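Local structure of UspA1 (Moraxella catarrhalis, 3NTN) at residues B[90-93]-B[94-97]; B[17-21]-B[22-26]. The protein is a trimeric autotransporter adhesin of the outer membrane that probably attaches the bacterium to host tissue, through partners such as CEACAM1 and fibronectin. All blocks are in the same frame, centred on the assembly; numbering follows the deposited sequence.

Contact 1. Residues B[90-93]-B[94-97]; sequences TVKK and GQQN
Gln95 folds its side chain back across the start of the turn, overlapping the backbone of Lys92 and the CG1 methyl of Val91. Its amide oxygen does the main work: Gln95 OE1 takes the N-H of Lys92 N at 2.9 Å. That bond is nearly straight, with an N-H...O angle of 172°, and the donor lies in the carbonyl plane of the amide. Two features of the side chain explain the reach. CG stands beside Gln95's own backbone N (chi1 -79°), and the chain then runs extended, which carries the amide along the turn to Lys92.

The second bond is the closing one of a type II beta turn from Lys92 to Gln95, with Gln95 N 3.1 Å from Lys92 O. Lys92 thus gives its N-H to the side chain of Gln95 and receives the backbone N-H of the same residue, so two bonds join the first and last residues of the turn, one from backbone to backbone and one from backbone to side chain. Gly94, third in the turn, has the positive phi (82°) that type II turns place there and that glycine adopts readily. Val91 CG1 lies 3.7 Å from Gln95 CB and also rests against the backbone oxygen of Gln95. The long chains of Lys92 and Lys93 extend away from this bridge, and both residues are exposed.

The other half of the Gln95 amide is also held, since NE2 donates to the carbonyls of Thr107 and Ala110, which fixes the rotation of the group. The turn leaves strand 89-91, which pairs in parallel with strand 75-77 through backbone bonds of Val91 to Thr76 and Glu78, and the chain goes on to strand 99-101 of the long parallel sheet.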
loop_
_atom_site.group_PDB
_atom_site.type_symbol
_atom_site.label_atom_id
_atom_site.label_comp_id
_atom_site.label_asym_id
_atom_site.label_seq_id
_atom_site.Cartn_x
_atom_site.Cartn_y
_atom_site.Cartn_z
ATOM N N THR B 90 -16.741 -0.273 -7.630
ATOM C CA THR B 90 -17.917 0.535 -7.314
ATOM C C THR B 90 -17.705 1.200 -5.960
ATOM O O THR B 90 -17.326 0.506 -5.025
ATOM C CB THR B 90 -19.193 -0.310 -7.210
ATOM O OG1 THR B 90 -19.429 -1.012 -8.447
ATOM C CG2 THR B 90 -20.425 0.577 -6.831
ATOM N N VAL B 91 -17.964 2.527 -5.874
ATOM C CA VAL B 91 -18.070 3.288 -4.605
ATOM C C VAL B 91 -19.478 3.850 -4.566
ATOM O O VAL B 91 -19.871 4.564 -5.458
ATOM C CB VAL B 91 -16.994 4.469 -4.505
ATOM C CG1 VAL B 91 -17.134 5.326 -3.175
ATOM C CG2 VAL B 91 -15.584 3.934 -4.625
ATOM N N LYS B 92 -20.247 3.524 -3.536
ATOM C CA LYS B 92 -21.669 3.862 -3.486
ATOM C C LYS B 92 -21.821 5.172 -2.729
ATOM O O LYS B 92 -20.903 5.604 -2.049
ATOM C CB LYS B 92 -22.468 2.757 -2.769
ATOM C CG LYS B 92 -22.626 1.424 -3.492
ATOM C CD LYS B 92 -23.634 0.518 -2.788
ATOM C CE LYS B 92 -23.844 -0.782 -3.554
ATOM N NZ LYS B 92 -24.883 -1.653 -2.929
ATOM N N LYS B 93 -22.978 5.802 -2.867
ATOM C CA LYS B 93 -23.360 7.033 -2.168
ATOM C C LYS B 93 -23.213 6.813 -0.667
ATOM O O LYS B 93 -23.695 5.816 -0.157
ATOM C CB LYS B 93 -24.820 7.318 -2.535
ATOM C CG LYS B 93 -25.330 8.735 -2.312
ATOM C CD LYS B 93 -26.875 8.766 -2.084
ATOM C CE LYS B 93 -27.372 10.212 -2.015
ATOM N NZ LYS B 93 -28.783 10.390 -1.587
ATOM N N GLY B 94 -22.550 7.724 0.044
ATOM C CA GLY B 94 -22.260 7.510 1.487
ATOM C C GLY B 94 -21.036 6.623 1.811
ATOM O O GLY B 94 -20.900 6.116 2.949
ATOM N N GLN B 95 -20.172 6.423 0.812
ATOM C CA GLN B 95 -18.822 5.929 0.991
ATOM C C GLN B 95 -17.937 7.015 0.437
ATOM O O GLN B 95 -17.762 7.082 -0.767
ATOM C CB GLN B 95 -18.573 4.646 0.193
ATOM C CG GLN B 95 -19.124 3.431 0.850
ATOM C CD GLN B 95 -18.952 2.167 0.046
ATOM O OE1 GLN B 95 -19.296 2.106 -1.148
ATOM N NE2 GLN B 95 -18.464 1.115 0.713
ATOM N N GLN B 96 -17.368 7.846 1.307
ATOM C CA GLN B 96 -16.645 9.027 0.905
ATOM C C GLN B 96 -15.159 8.795 1.060
ATOM O O GLN B 96 -14.740 8.039 1.911
ATOM C CB GLN B 96 -17.087 10.221 1.754
ATOM C CG GLN B 96 -18.577 10.478 1.674
ATOM C CD GLN B 96 -19.045 11.531 2.642
ATOM O OE1 GLN B 96 -18.878 12.738 2.393
ATOM N NE2 GLN B 96 -19.636 11.090 3.768
ATOM N N ASN B 97 -14.354 9.429 0.218
ATOM C CA ASN B 97 -12.892 9.373 0.351
ATOM C C ASN B 97 -12.310 7.994 0.214
ATOM O O ASN B 97 -11.410 7.612 0.963
ATOM C CB ASN B 97 -12.424 10.011 1.667
ATOM C CG ASN B 97 -12.714 11.476 1.712
ATOM O OD1 ASN B 97 -13.602 11.893 2.417
ATOM N ND2 ASN B 97 -11.983 12.271 0.924
#

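Contact 2. Residues B[17-21]-B[22-26]; sequences NQAKG and RNSTV
The chain reverses between 17-21 and 22-26, whose end-to-end directions differ by 155°, and a type II beta turn from Gly21 to Ser24 makes the bend, its backbone bond running from Ser24 N to Gly21 O at 3.0 Å. Asn23, third in this turn, has a positive phi, as the type II geometry requires.

Ser24 adds its hydroxyl to the same acceptor: Ser24 OG donates to Gly21 O at 2.5 Å, a short distance. The two donors approach that oxygen differently. The hydroxyl is only modestly tilted from the carbonyl plane, whereas the backbone N-H comes from above it, 55° out of plane. The hydroxyl reaches the carbonyl because OG sits between Ser24's own backbone N and carbonyl carbon (chi1 65°). Ala19 CB lies 3.3 Å from Ser24 OG, so the methyl of Ala19 packs against the hydroxyl; Ser24 is buried and also touches Ser39 and Ala34.

Farther from the bend, Val26 reaches across to the 17-21 arm, and its methyls divide the work. Val26 CG1 rests against the side chain of Asn17, 3.8 Å from Asn17 CG, while Val26 CG2 lies 3.4 Å from Gln18 O and at the longer distance of 4.4 Å from Ala19 CB. The Asn17 amide is held by partners beyond these arms: ND2 donates to the carbonyls of Gly29 and Gly13, and OD1 accepts from Asn32 N, which ties one coil to its neighbours.

The short, weakly bonded strand 18-19 and strand 25-26 belong to different parallel sheets, joined here by a tight turn, with Ala19 and Val26 directed inward between them. Such a repeated strand-turn-strand coil, two short strands in two parallel sheets, is the left-handed parallel beta-roll of the YadA-like head domain.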
loop_
_atom_site.group_PDB
_atom_site.type_symbol
_atom_site.label_atom_id
_atom_site.label_comp_id
_atom_site.label_asym_id
_atom_site.label_seq_id
_atom_site.Cartn_x
_atom_site.Cartn_y
_atom_site.Cartn_z
ATOM N N ASN B 17 -22.837 12.034 -28.052
ATOM C CA ASN B 17 -22.143 12.620 -26.912
ATOM C C ASN B 17 -22.867 13.853 -26.426
ATOM O O ASN B 17 -23.437 14.567 -27.203
ATOM C CB ASN B 17 -20.693 12.963 -27.270
ATOM C CG ASN B 17 -19.867 11.733 -27.511
ATOM O OD1 ASN B 17 -19.992 10.736 -26.798
ATOM N ND2 ASN B 17 -19.022 11.783 -28.524
ATOM N N GLN B 18 -22.857 14.103 -25.127
ATOM C CA GLN B 18 -23.613 15.211 -24.598
ATOM C C GLN B 18 -22.764 15.910 -23.565
ATOM O O GLN B 18 -22.273 15.277 -22.662
ATOM C CB GLN B 18 -24.935 14.714 -23.970
ATOM C CG GLN B 18 -26.069 14.429 -24.980
ATOM C CD GLN B 18 -27.180 13.521 -24.403
ATOM O OE1 GLN B 18 -28.368 13.896 -24.358
ATOM N NE2 GLN B 18 -26.788 12.316 -23.964
ATOM N N ALA B 19 -22.578 17.216 -23.689
ATOM C CA ALA B 19 -21.885 17.980 -22.660
ATOM C C ALA B 19 -22.932 18.926 -22.074
ATOM O O ALA B 19 -22.980 20.097 -22.405
ATOM C CB ALA B 19 -20.734 18.718 -23.246
ATOM N N LYS B 20 -23.805 18.393 -21.231
ATOM C CA LYS B 20 -24.933 19.165 -20.677
ATOM C C LYS B 20 -24.534 20.071 -19.501
ATOM O O LYS B 20 -25.259 20.999 -19.183
ATOM C CB LYS B 20 -26.067 18.233 -20.240
ATOM C CG LYS B 20 -26.622 17.366 -21.365
ATOM C CD LYS B 20 -27.435 16.196 -20.834
ATOM C CE LYS B 20 -28.711 15.999 -21.654
ATOM N NZ LYS B 20 -29.542 14.854 -21.164
ATOM N N GLY B 21 -23.417 19.783 -18.834
ATOM C CA GLY B 21 -23.019 20.567 -17.648
ATOM C C GLY B 21 -22.337 21.840 -18.086
ATOM O O GLY B 21 -21.636 21.841 -19.113
ATOM N N ARG B 22 -22.563 22.939 -17.355
ATOM C CA ARG B 22 -21.750 24.153 -17.527
ATOM C C ARG B 22 -20.245 23.834 -17.474
ATOM O O ARG B 22 -19.815 23.114 -16.579
ATOM C CB ARG B 22 -22.101 25.156 -16.430
ATOM C CG ARG B 22 -21.697 26.585 -16.743
ATOM C CD ARG B 22 -22.467 27.651 -15.909
ATOM N NE ARG B 22 -22.604 27.338 -14.469
ATOM C CZ ARG B 22 -21.621 27.404 -13.578
ATOM N NH1 ARG B 22 -20.395 27.778 -13.953
ATOM N NH2 ARG B 22 -21.861 27.090 -12.308
ATOM N N ASN B 23 -19.460 24.399 -18.405
ATOM C CA ASN B 23 -18.014 24.110 -18.595
ATOM C C ASN B 23 -17.665 22.623 -18.782
ATOM O O ASN B 23 -16.486 22.226 -18.594
ATOM C CB ASN B 23 -17.145 24.592 -17.413
ATOM C CG ASN B 23 -17.428 26.012 -16.972
ATOM O OD1 ASN B 23 -17.501 26.952 -17.781
ATOM N ND2 ASN B 23 -17.552 26.189 -15.659
ATOM N N SER B 24 -18.657 21.779 -19.070
ATOM C CA SER B 24 -18.363 20.354 -19.242
ATOM C C SER B 24 -17.721 20.084 -20.631
ATOM O O SER B 24 -17.910 20.855 -21.577
ATOM C CB SER B 24 -19.606 19.505 -19.061
ATOM O OG SER B 24 -20.534 19.817 -20.096
ATOM N N THR B 25 -16.997 18.972 -20.722
ATOM C CA THR B 25 -16.271 18.576 -21.904
ATOM C C THR B 25 -16.457 17.073 -22.158
ATOM O O THR B 25 -16.235 16.253 -21.269
ATOM C CB THR B 25 -14.754 18.846 -21.688
ATOM O OG1 THR B 25 -14.544 20.226 -21.345
ATOM C CG2 THR B 25 -13.932 18.505 -22.945
ATOM N N VAL B 26 -16.818 16.706 -23.366
ATOM C CA VAL B 26 -16.652 15.342 -23.845
ATOM C C VAL B 26 -15.756 15.414 -25.110
ATOM O O VAL B 26 -16.173 15.937 -26.130
ATOM C CB VAL B 26 -18.023 14.672 -24.241
ATOM C CG1 VAL B 26 -17.786 13.281 -24.802
ATOM C CG2 VAL B 26 -18.987 14.646 -23.081
#

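From the N terminus, contact 2 comes first: residues 17-26 turn from strand 18-19, in a parallel sheet with 33-34 and 48-49, into strand 25-26 of the long sheet. The chain then continues through further coils before contact 1 bends it at 90-97, from strand 89-91, the outermost strand within this chain of a sheet with 75-77 and 62-63, toward strand 99-101 of that same long sheet. The two are in series, neither nesting nor crossing, with centres about 24 Å apart and nearest atoms about 19 Å apart. Each closes a local turn between a shorter sheet and the long one, contact 2 near the N-terminal end of the roll and contact 1 farther along it.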